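Local coordinates for MccB protein (Escherichia coli, PDB 6OM4) that uses ATP to attach AMP through a phosphorus–nitrogen bond to the C-terminal end of the precursor peptide MccA during biosynthesis of the antibiotic microcin C7, at residues Q232-A237 / G256-Q261; D207-S212 / K225-A230. All coordinates share one frame; numbering follows the deposited sequence.

Contact 1 of 2, residues Q232-A237 / G256-Q261; sequences QPYINA and GCYECQ. With ZN (zinc ion), chain E.
No direct hydrogen bond joins N236 to Y258, although both are buried; a single water links their polar ends instead. The water donates a hydrogen bond to N236 OD1 (3.1 Å). Its other partner, Y258 OH, lies 2.9 Å from the same water. The Y258 ring itself stops short of the amide, with CE1 4.4 Å from N236 OD1. CG of Y258 is anti to the backbone N (chi1 -164°), which carries the ring away from the metal and toward strand 234-240.

Y234 makes the closer contact, reaching across with its hydroxyl rather than its ring: OH sits 3.6 Å from CB of Y258, at the root of that side chain. The two tyrosines cross at about a right angle, and the Y234 hydroxyl is hydrogen-bonded to ND2 of N224 on helix 219-230. N236 has two further polar partners: ND2 bonds to the V211 carbonyl, and OD1 is hydrogen-bonded to a polar side chain of the bound MccA peptide, whose backbone packs on Y258.

Residues 256-261 form the CxxC half of a Cys4 zinc site, which C343 and C346 complete. C257 SG lies 2.2 Å from the zinc ion. C260 SG coordinates it at 2.3 Å. A type I beta turn from C257 to C260, closed by the bond from C260 N to C257 O, brings both sulfurs to the same metal. Each thiolate also accepts a backbone N-H: E259 N donates to C257 SG at 3.4 Å and 159°. In the other bond C257 N points almost straight at C260 SG, 3.3 Å away and at 166°. Such N-H donors would be expected to stabilise negative charge on the zinc-bound sulfurs.

Contact 2 of 2, residues D207-S212 / K225-A230; sequences DIWVVS and KYCVRA. With ND7 (5'-O-[(S)-amino(hydroxy)phosphoryl]adenosine), chain M.
C227 sets its sulfur obliquely against the six-membered ring of W209, and this buried sulfur-aromatic contact is the tight part of the interface. SG is 4.0 Å from the ring centroid and 30° off the ring normal. Its closest ring atom is W209 CE3 at 3.6 Å, with CZ3 scarcely farther. With SG anti to its own carbonyl carbon (chi1 -78°), C227 turns the sulfur from helix 219-230 down onto the indole. These residues belong to a beta-alpha-beta unit of the Rossmann-like ThiF fold, in which the helix connects the parallel neighbouring strands 208-211 and 234-240 and packs over the sheet. The pyrrole end of W209 is fixed separately, NE1 hydrogen-bonding to P204 O.

On the partly exposed side the overlap is smaller, although the closest atoms, W209 CH2 and Y226 CE1, are 3.5 Å apart: the rings meet rim to rim. Their planes lie only 15° apart, yet the centroids are 5.6 Å apart and neither ring covers the face of the other, so this is no stack. Y226 also makes an edge-to-face pair with H201 and touches Y197 and L200 of the loop that leads into strand 208-211.

Overall arrangement
Contact 2 packs helix 219-230 against strand 208-211 of the sheet, and contact 1 joins the next strand, 234-240, to the zinc loop; their centres are about 8 Å apart. A probable hydrogen bond of 2.8 Å from V211 N to I235 O ties strand 208-211 to strand 234-240. Y234 bridges the two contacts, touching W209, V211 and C227 as well as Y258. The nucleotide lies beyond the end of strand 208-211, where S212 O comes within 3.5 Å of ND7 O4'. The N236 side chain is about 9 Å from ND7, while that of C227 is about 11 Å from the zinc ion.

Contact 1 of 2, residues Q232-A237 / G256-Q261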
loop_
_atom_site.group_PDB
_atom_site.type_symbol
_atom_site.label_atom_id
_atom_site.label_comp_id
_atom_site.label_asym_id
_atom_site.label_seq_id
_atom_site.Cartn_x
_atom_site.Cartn_y
_atom_site.Cartn_z
ATOM N N GLN A 232 -13.768 -12.167 -2.446
ATOM C CA GLN A 232 -12.493 -11.736 -3.057
ATOM C C GLN A 232 -12.083 -10.382 -2.481
ATOM O O GLN A 232 -12.753 -9.379 -2.692
ATOM C CB GLN A 232 -12.673 -11.644 -4.557
ATOM C CG GLN A 232 -11.472 -11.054 -5.286
ATOM C CD GLN A 232 -10.210 -11.830 -5.040
ATOM O OE1 GLN A 232 -9.284 -11.350 -4.381
ATOM N NE2 GLN A 232 -10.178 -13.043 -5.566
ATOM N N PRO A 233 -10.986 -10.286 -1.723
ATOM C CA PRO A 233 -10.496 -8.975 -1.289
ATOM C C PRO A 233 -10.079 -8.098 -2.487
ATOM O O PRO A 233 -9.558 -8.599 -3.461
ATOM C CB PRO A 233 -9.319 -9.270 -0.340
ATOM C CG PRO A 233 -9.437 -10.776 -0.027
ATOM C CD PRO A 233 -10.184 -11.406 -1.190
ATOM N N TYR A 234 -10.270 -6.783 -2.358
ATOM C CA TYR A 234 -9.777 -5.853 -3.378
ATOM C C TYR A 234 -9.388 -4.524 -2.730
ATOM O O TYR A 234 -9.816 -4.203 -1.632
ATOM C CB TYR A 234 -10.796 -5.646 -4.507
ATOM C CG TYR A 234 -11.963 -4.773 -4.149
ATOM C CD1 TYR A 234 -11.860 -3.387 -4.232
ATOM C CD2 TYR A 234 -13.184 -5.294 -3.738
ATOM C CE1 TYR A 234 -12.924 -2.560 -3.928
ATOM C CE2 TYR A 234 -14.254 -4.468 -3.418
ATOM C CZ TYR A 234 -14.129 -3.086 -3.503
ATOM O OH TYR A 234 -15.100 -2.173 -3.174
ATOM N N ILE A 235 -8.585 -3.748 -3.454
ATOM C CA ILE A 235 -8.332 -2.391 -3.102
ATOM C C ILE A 235 -8.476 -1.515 -4.353
ATOM O O ILE A 235 -8.056 -1.913 -5.422
ATOM C CB ILE A 235 -6.956 -2.245 -2.440
ATOM C CG1 ILE A 235 -6.789 -0.804 -1.948
ATOM C CG2 ILE A 235 -5.820 -2.732 -3.348
ATOM C CD1 ILE A 235 -5.570 -0.569 -1.094
ATOM N N ASN A 236 -9.158 -0.383 -4.206
ATOM C CA ASN A 236 -9.299 0.578 -5.311
ATOM C C ASN A 236 -8.262 1.685 -5.109
ATOM O O ASN A 236 -7.956 2.028 -3.996
ATOM C CB ASN A 236 -10.742 1.081 -5.373
ATOM C CG ASN A 236 -11.106 1.908 -6.580
ATOM O OD1 ASN A 236 -11.904 2.830 -6.428
ATOM N ND2 ASN A 236 -10.639 1.538 -7.775
ATOM N N ALA A 237 -7.741 2.277 -6.206
ATOM C CA ALA A 237 -6.947 3.490 -6.069
ATOM C C ALA A 237 -7.054 4.280 -7.362
ATOM O O ALA A 237 -7.374 3.718 -8.404
ATOM C CB ALA A 237 -5.488 3.171 -5.791
ATOM N N GLY A 256 -16.125 -2.635 5.597
ATOM C CA GLY A 256 -17.195 -2.162 4.740
ATOM C C GLY A 256 -16.870 -2.373 3.273
ATOM O O GLY A 256 -15.698 -2.566 2.901
ATOM N N CYS A 257 -17.917 -2.360 2.436
ATOM C CA CYS A 257 -17.744 -2.366 0.997
ATOM C C CYS A 257 -17.966 -0.935 0.476
ATOM O O CYS A 257 -18.261 -0.026 1.242
ATOM C CB CYS A 257 -18.662 -3.391 0.325
ATOM S SG CYS A 257 -20.353 -2.812 0.091
ATOM N N TYR A 258 -17.768 -0.747 -0.832
ATOM C CA TYR A 258 -17.886 0.552 -1.477
ATOM C C TYR A 258 -19.267 1.199 -1.276
ATOM O O TYR A 258 -19.361 2.426 -1.283
ATOM C CB TYR A 258 -17.578 0.394 -2.961
ATOM C CG TYR A 258 -17.280 1.685 -3.698
ATOM C CD1 TYR A 258 -16.047 2.302 -3.619
ATOM C CD2 TYR A 258 -18.227 2.235 -4.536
ATOM C CE1 TYR A 258 -15.766 3.458 -4.331
ATOM C CE2 TYR A 258 -17.965 3.389 -5.265
ATOM C CZ TYR A 258 -16.718 3.978 -5.181
ATOM O OH TYR A 258 -16.488 5.111 -5.925
ATOM N N GLU A 259 -20.306 0.386 -1.031
ATOM C CA GLU A 259 -21.714 0.903 -0.965
ATOM C C GLU A 259 -22.255 0.952 0.472
ATOM O O GLU A 259 -23.344 1.459 0.703
ATOM C CB GLU A 259 -22.573 0.068 -1.908
ATOM C CG GLU A 259 -22.084 0.249 -3.331
ATOM C CD GLU A 259 -23.072 0.131 -4.465
ATOM O OE1 GLU A 259 -24.300 0.197 -4.218
ATOM O OE2 GLU A 259 -22.589 -0.073 -5.581
ATOM N N CYS A 260 -21.469 0.521 1.453
ATOM C CA CYS A 260 -21.981 0.478 2.827
ATOM C C CYS A 260 -22.441 1.865 3.271
ATOM O O CYS A 260 -23.554 2.017 3.801
ATOM C CB CYS A 260 -20.932 -0.012 3.820
ATOM S SG CYS A 260 -20.824 -1.815 3.953
ATOM N N GLN A 261 -21.563 2.858 3.097
ATOM C CA GLN A 261 -21.852 4.227 3.487
ATOM C C GLN A 261 -22.066 5.030 2.206
ATOM O O GLN A 261 -21.477 4.729 1.174
ATOM C CB GLN A 261 -20.722 4.836 4.320
ATOM C CG GLN A 261 -20.221 3.906 5.408
ATOM C CD GLN A 261 -21.224 3.831 6.524
ATOM O OE1 GLN A 261 -21.927 4.805 6.796
ATOM N NE2 GLN A 261 -21.290 2.682 7.181
HETATM ZN ZN ZN E . -21.482 -2.928 2.032
HETATM O O HOH W 1 -13.985 4.927 -7.329
#

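Contact 2 of 2, residues D207-S212 / K225-A230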
loop_
_atom_site.group_PDB
_atom_site.type_symbol
_atom_site.label_atom_id
_atom_site.label_comp_id
_atom_site.label_asym_id
_atom_site.label_seq_id
_atom_site.Cartn_x
_atom_site.Cartn_y
_atom_site.Cartn_z
ATOM N N ASP A 207 -5.085 -13.453 -3.944
ATOM C CA ASP A 207 -5.021 -12.970 -2.556
ATOM C C ASP A 207 -5.730 -11.618 -2.447
ATOM O O ASP A 207 -6.369 -11.356 -1.420
ATOM C CB ASP A 207 -3.573 -12.932 -2.054
ATOM C CG ASP A 207 -3.007 -14.338 -1.871
ATOM O OD1 ASP A 207 -3.275 -14.919 -0.812
ATOM O OD2 ASP A 207 -2.367 -14.878 -2.800
ATOM N N ILE A 208 -5.566 -10.763 -3.477
ATOM C CA ILE A 208 -6.195 -9.444 -3.570
ATOM C C ILE A 208 -6.188 -8.998 -5.039
ATOM O O ILE A 208 -5.262 -9.345 -5.821
ATOM C CB ILE A 208 -5.498 -8.430 -2.637
ATOM C CG1 ILE A 208 -6.292 -7.126 -2.594
ATOM C CG2 ILE A 208 -4.027 -8.235 -3.023
ATOM C CD1 ILE A 208 -5.941 -6.216 -1.427
ATOM N N TRP A 209 -7.250 -8.288 -5.422
ATOM C CA TRP A 209 -7.293 -7.548 -6.646
ATOM C C TRP A 209 -6.917 -6.089 -6.388
ATOM O O TRP A 209 -7.529 -5.406 -5.534
ATOM C CB TRP A 209 -8.705 -7.570 -7.236
ATOM C CG TRP A 209 -9.169 -8.900 -7.750
ATOM C CD1 TRP A 209 -8.563 -10.115 -7.699
ATOM C CD2 TRP A 209 -10.420 -9.090 -8.426
ATOM N NE1 TRP A 209 -9.354 -11.058 -8.330
ATOM C CE2 TRP A 209 -10.520 -10.459 -8.737
ATOM C CE3 TRP A 209 -11.454 -8.218 -8.785
ATOM C CZ2 TRP A 209 -11.622 -10.964 -9.441
ATOM C CZ3 TRP A 209 -12.539 -8.717 -9.470
ATOM C CH2 TRP A 209 -12.643 -10.078 -9.735
ATOM N N VAL A 210 -6.045 -5.577 -7.260
ATOM C CA VAL A 210 -5.805 -4.186 -7.348
ATOM C C VAL A 210 -6.707 -3.661 -8.460
ATOM O O VAL A 210 -6.499 -3.987 -9.620
ATOM C CB VAL A 210 -4.329 -3.869 -7.643
ATOM C CG1 VAL A 210 -4.147 -2.375 -7.904
ATOM C CG2 VAL A 210 -3.410 -4.369 -6.519
ATOM N N VAL A 211 -7.647 -2.801 -8.095
ATOM C CA VAL A 211 -8.644 -2.315 -9.022
ATOM C C VAL A 211 -8.208 -0.926 -9.486
ATOM O O VAL A 211 -8.428 0.084 -8.792
ATOM C CB VAL A 211 -10.061 -2.322 -8.417
ATOM C CG1 VAL A 211 -11.078 -1.879 -9.439
ATOM C CG2 VAL A 211 -10.400 -3.690 -7.856
ATOM N N SER A 212 -7.549 -0.930 -10.649
ATOM C CA SER A 212 -6.862 0.236 -11.222
ATOM C C SER A 212 -7.361 0.475 -12.656
ATOM O O SER A 212 -6.577 0.865 -13.541
ATOM C CB SER A 212 -5.338 0.088 -11.149
ATOM O OG SER A 212 -4.830 -1.228 -11.483
ATOM N N LYS A 225 -19.593 -5.448 -6.092
ATOM C CA LYS A 225 -20.662 -6.460 -5.954
ATOM C C LYS A 225 -20.093 -7.856 -6.217
ATOM O O LYS A 225 -20.329 -8.784 -5.406
ATOM C CB LYS A 225 -21.853 -6.110 -6.860
ATOM C CG LYS A 225 -22.828 -7.256 -7.130
ATOM C CD LYS A 225 -24.133 -6.834 -7.803
ATOM C CE LYS A 225 -25.011 -5.975 -6.901
ATOM N NZ LYS A 225 -26.446 -5.984 -7.309
ATOM N N TYR A 226 -19.310 -7.999 -7.297
ATOM C CA TYR A 226 -18.715 -9.261 -7.667
ATOM C C TYR A 226 -17.829 -9.782 -6.542
ATOM O O TYR A 226 -17.897 -10.977 -6.217
ATOM C CB TYR A 226 -17.899 -9.181 -8.957
ATOM C CG TYR A 226 -17.267 -10.487 -9.366
ATOM C CD1 TYR A 226 -16.034 -10.862 -8.891
ATOM C CD2 TYR A 226 -17.943 -11.388 -10.173
ATOM C CE1 TYR A 226 -15.454 -12.072 -9.226
ATOM C CE2 TYR A 226 -17.364 -12.591 -10.547
ATOM C CZ TYR A 226 -16.148 -12.966 -10.021
ATOM O OH TYR A 226 -15.578 -14.151 -10.411
ATOM N N CYS A 227 -17.007 -8.892 -5.939
ATOM C CA CYS A 227 -16.019 -9.317 -4.929
ATOM C C CYS A 227 -16.708 -9.693 -3.617
ATOM O O CYS A 227 -16.295 -10.642 -2.969
ATOM C CB CYS A 227 -14.955 -8.250 -4.681
ATOM S SG CYS A 227 -13.733 -8.252 -6.023
ATOM N N VAL A 228 -17.775 -8.993 -3.279
ATOM C CA VAL A 228 -18.591 -9.399 -2.120
ATOM C C VAL A 228 -19.135 -10.812 -2.377
ATOM O O VAL A 228 -19.088 -11.691 -1.480
ATOM C CB VAL A 228 -19.726 -8.390 -1.864
ATOM C CG1 VAL A 228 -20.712 -8.933 -0.857
ATOM C CG2 VAL A 228 -19.216 -7.035 -1.387
ATOM N N ARG A 229 -19.720 -11.021 -3.562
ATOM C CA ARG A 229 -20.346 -12.331 -3.870
ATOM C C ARG A 229 -19.284 -13.438 -3.938
ATOM O O ARG A 229 -19.539 -14.595 -3.564
ATOM C CB ARG A 229 -21.140 -12.279 -5.182
ATOM C CG ARG A 229 -22.407 -11.431 -5.120
ATOM C CD ARG A 229 -23.193 -11.267 -6.428
ATOM N NE ARG A 229 -24.503 -10.629 -6.188
ATOM C CZ ARG A 229 -25.577 -10.702 -6.992
ATOM N NH1 ARG A 229 -25.509 -11.329 -8.155
ATOM N NH2 ARG A 229 -26.723 -10.145 -6.626
ATOM N N ALA A 230 -18.099 -13.108 -4.455
ATOM C CA ALA A 230 -17.013 -14.114 -4.671
ATOM C C ALA A 230 -16.053 -14.279 -3.474
ATOM O O ALA A 230 -15.112 -15.054 -3.589
ATOM C CB ALA A 230 -16.212 -13.710 -5.878
HETATM O O1A ND7 M . -6.395 5.746 -17.603
HETATM P PA ND7 M . -5.486 5.223 -16.529
HETATM O O2A ND7 M . -4.070 5.778 -16.466
HETATM N N3A ND7 M . -6.302 5.592 -15.086
HETATM O "O5'" ND7 M . -5.315 3.647 -16.563
HETATM C "C5'" ND7 M . -6.552 2.872 -16.600
HETATM C "C4'" ND7 M . -6.156 1.511 -17.229
HETATM C "C3'" ND7 M . -5.930 1.719 -18.765
HETATM O "O3'" ND7 M . -4.748 1.173 -19.205
HETATM C "C2'" ND7 M . -7.280 1.125 -19.352
HETATM O "O2'" ND7 M . -7.026 0.459 -20.649
HETATM C "C1'" ND7 M . -7.670 0.195 -18.469
HETATM O "O4'" ND7 M . -7.157 0.714 -17.022
HETATM N N9 ND7 M . -9.081 -0.007 -18.303
HETATM C C4 ND7 M . -9.724 -1.207 -18.336
HETATM C C5 ND7 M . -11.034 -0.970 -18.117
HETATM N N7 ND7 M . -11.201 0.361 -17.936
HETATM C C8 ND7 M . -10.012 0.921 -18.036
HETATM N N3 ND7 M . -9.265 -2.459 -18.547
HETATM C C2 ND7 M . -10.102 -3.452 -18.522
HETATM N N1 ND7 M . -11.409 -3.246 -18.325
HETATM C C6 ND7 M . -11.891 -2.050 -18.113
HETATM N N6 ND7 M . -13.314 -1.854 -17.903
#